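Local coordinates for uncharacterized protein (Corynebacterium diphtheriae NCTC 13129, PDB 3B4Q), which is of unknown function but contains a small all-helical domain related to the C-terminal region of resuscitation-promoting factor Rpf1, at residues A[65-68]-A[69-73]. Numbering follows the deposited sequence.
Sequences QIEA and FYQAN
Q65 and F69, one helical turn apart, run side by side and point the same way. With CG opposite the backbone N (chi1 -171°) and the chain extended beyond it, Q65 lies alongside the phenyl group: its CG comes within 3.5 Å of F69 CE2, and its CD follows at 3.6 Å from the same ring carbon. Amide and ring planes are 49° apart, so the amide does not lie flat on the ring; CG and CD meet it obliquely, at the CD2-CE2 border. Further along, E67 and Q71 are linked by their ends. Both chains bend at chi2, which turns carboxylate and amide toward one another; Q71 NE2 then gives a nearly straight hydrogen bond to E67 OE2 (2.9 Å). The acceptor lies in the plane of the Q71 amide, whereas the donor reaches OE2 from above the carboxylate plane. R74 holds the other end of this amide through Q71 OE1, which helps to fix its rotation. The Y70 ring flanks this polar pair, with Y70 CE2 3.8 Å from Q71 NE2; it also stacks on Y48, and its hydroxyl hydrogen-bonds D45, while buried I66 packs against helices 39-56 and 85-91. Backbone bonds such as F69 N to Q65 O (2.9 Å) tie the turns together, and N73 ND2 folds back to F69 O (2.9 Å), meeting a lone pair in the carbonyl plane. Such i to i+4 pairing marks an alpha-helix; with I66 and Y70 turned to other helices and Q65, A68 and Q71 exposed, helix 64-72 is an amphipathic one on a small all-helical domain.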
ATOM      1  N   GLN A  65      -5.946 -14.367  -1.974  1.00 21.16           N
ATOM      2  CA  GLN A  65      -6.875 -13.259  -1.814  1.00 20.72           C
ATOM      3  C   GLN A  65      -6.114 -11.938  -1.890  1.00 19.54           C
ATOM      4  O   GLN A  65      -6.625 -10.966  -2.451  1.00 18.78           O
ATOM      5  CB  GLN A  65      -7.581 -13.298  -0.472  1.00 21.58           C
ATOM      6  CG  GLN A  65      -8.691 -12.260  -0.418  1.00 25.02           C
ATOM      7  CD  GLN A  65      -9.404 -12.226   0.917  1.00 29.51           C
ATOM      8  OE1 GLN A  65      -8.875 -11.732   1.926  1.00 31.10           O
ATOM      9  NE2 GLN A  65     -10.632 -12.717   0.922  1.00 32.26           N
ATOM     10  N   ILE A  66      -4.922 -11.893  -1.296  1.00 18.74           N
ATOM     11  CA  ILE A  66      -4.162 -10.630  -1.313  1.00 18.44           C
ATOM     12  C   ILE A  66      -3.706 -10.265  -2.734  1.00 17.76           C
ATOM     13  O   ILE A  66      -3.830  -9.091  -3.168  1.00 18.00           O
ATOM     14  CB  ILE A  66      -2.999 -10.628  -0.325  1.00 19.15           C
ATOM     15  CG1 ILE A  66      -3.513 -10.941   1.078  1.00 19.63           C
ATOM     16  CG2 ILE A  66      -2.311  -9.232  -0.304  1.00 19.49           C
ATOM     17  CD1 ILE A  66      -2.415 -11.084   2.096  1.00 20.18           C
ATOM     18  N   GLU A  67      -3.209 -11.262  -3.464  1.00 15.89           N
ATOM     19  CA  GLU A  67      -2.880 -11.089  -4.872  1.00 16.38           C
ATOM     20  C   GLU A  67      -4.087 -10.596  -5.656  1.00 14.57           C
ATOM     21  O   GLU A  67      -3.972  -9.727  -6.518  1.00 14.15           O
ATOM     22  CB  GLU A  67      -2.338 -12.409  -5.478  1.00 18.12           C
ATOM     23  CG  GLU A  67      -2.278 -12.421  -7.007  1.00 23.88           C
ATOM     24  CD  GLU A  67      -1.128 -11.607  -7.567  1.00 32.70           C
ATOM     25  OE1 GLU A  67      -0.223 -11.248  -6.781  1.00 35.47           O
ATOM     26  OE2 GLU A  67      -1.120 -11.324  -8.800  1.00 36.45           O
ATOM     27  N   ALA A  68      -5.251 -11.158  -5.358  1.00 13.32           N
ATOM     28  CA  ALA A  68      -6.449 -10.787  -6.111  1.00 14.21           C
ATOM     29  C   ALA A  68      -6.821  -9.346  -5.844  1.00 14.28           C
ATOM     30  O   ALA A  68      -7.132  -8.596  -6.770  1.00 16.09           O
ATOM     31  CB  ALA A  68      -7.604 -11.690  -5.761  1.00 15.50           C
ATOM     32  N   PHE A  69      -6.763  -8.954  -4.569  1.00 14.83           N
ATOM     33  CA  PHE A  69      -7.058  -7.546  -4.246  1.00 14.77           C
ATOM     34  C   PHE A  69      -6.034  -6.529  -4.817  1.00 14.50           C
ATOM     35  O   PHE A  69      -6.366  -5.385  -5.133  1.00 14.17           O
ATOM     36  CB  PHE A  69      -7.271  -7.370  -2.768  1.00 17.09           C
ATOM     37  CG  PHE A  69      -8.626  -7.855  -2.289  1.00 18.39           C
ATOM     38  CD1 PHE A  69      -9.799  -7.522  -2.986  1.00 19.16           C
ATOM     39  CD2 PHE A  69      -8.737  -8.635  -1.139  1.00 19.12           C
ATOM     40  CE1 PHE A  69     -11.075  -7.955  -2.535  1.00 23.10           C
ATOM     41  CE2 PHE A  69      -9.985  -9.070  -0.688  1.00 22.61           C
ATOM     42  CZ  PHE A  69     -11.158  -8.738  -1.395  1.00 21.05           C
ATOM     43  N   TYR A  70      -4.790  -6.963  -4.960  1.00 13.57           N
ATOM     44  CA  TYR A  70      -3.796  -6.165  -5.668  1.00 13.48           C
ATOM     45  C   TYR A  70      -4.238  -5.976  -7.118  1.00 13.55           C
ATOM     46  O   TYR A  70      -4.292  -4.861  -7.617  1.00 12.61           O
ATOM     47  CB  TYR A  70      -2.434  -6.859  -5.579  1.00 15.04           C
ATOM     48  CG  TYR A  70      -1.332  -6.242  -6.413  1.00 15.95           C
ATOM     49  CD1 TYR A  70      -0.839  -4.964  -6.141  1.00 16.21           C
ATOM     50  CD2 TYR A  70      -0.739  -6.970  -7.446  1.00 17.19           C
ATOM     51  CE1 TYR A  70       0.189  -4.419  -6.919  1.00 16.44           C
ATOM     52  CE2 TYR A  70       0.294  -6.450  -8.189  1.00 19.09           C
ATOM     53  CZ  TYR A  70       0.753  -5.177  -7.938  1.00 19.05           C
ATOM     54  OH  TYR A  70       1.786  -4.633  -8.685  1.00 22.11           O
ATOM     55  N   GLN A  71      -4.571  -7.076  -7.789  1.00 14.01           N
ATOM     56  CA  GLN A  71      -4.930  -6.963  -9.217  1.00 15.28           C
ATOM     57  C   GLN A  71      -6.238  -6.188  -9.410  1.00 14.80           C
ATOM     58  O   GLN A  71      -6.443  -5.523 -10.438  1.00 15.87           O
ATOM     59  CB  GLN A  71      -5.000  -8.334  -9.891  1.00 16.40           C
ATOM     60  CG  GLN A  71      -3.659  -9.076  -9.850  1.00 19.85           C
ATOM     61  CD  GLN A  71      -2.530  -8.439 -10.685  1.00 24.35           C
ATOM     62  OE1 GLN A  71      -2.746  -7.493 -11.458  1.00 26.19           O
ATOM     63  NE2 GLN A  71      -1.314  -8.973 -10.529  1.00 26.28           N
ATOM     64  N   ALA A  72      -7.114  -6.266  -8.420  1.00 13.50           N
ATOM     65  CA  ALA A  72      -8.376  -5.550  -8.516  1.00 15.65           C
ATOM     66  C   ALA A  72      -8.259  -4.069  -8.176  1.00 15.17           C
ATOM     67  O   ALA A  72      -9.215  -3.332  -8.340  1.00 16.48           O
ATOM     68  CB  ALA A  72      -9.437  -6.220  -7.663  1.00 14.97           C
ATOM     69  N   ASN A  73      -7.116  -3.632  -7.627  1.00 15.33           N
ATOM     70  CA  ASN A  73      -6.960  -2.266  -7.171  1.00 14.65           C
ATOM     71  C   ASN A  73      -5.601  -1.666  -7.500  1.00 15.14           C
ATOM     72  O   ASN A  73      -5.006  -0.958  -6.667  1.00 16.05           O
ATOM     73  CB  ASN A  73      -7.161  -2.247  -5.644  1.00 14.55           C
ATOM     74  CG  ASN A  73      -8.573  -2.585  -5.248  1.00 16.37           C
ATOM     75  OD1 ASN A  73      -9.483  -1.733  -5.311  1.00 17.45           O
ATOM     76  ND2 ASN A  73      -8.771  -3.821  -4.836  1.00 15.82           N
TER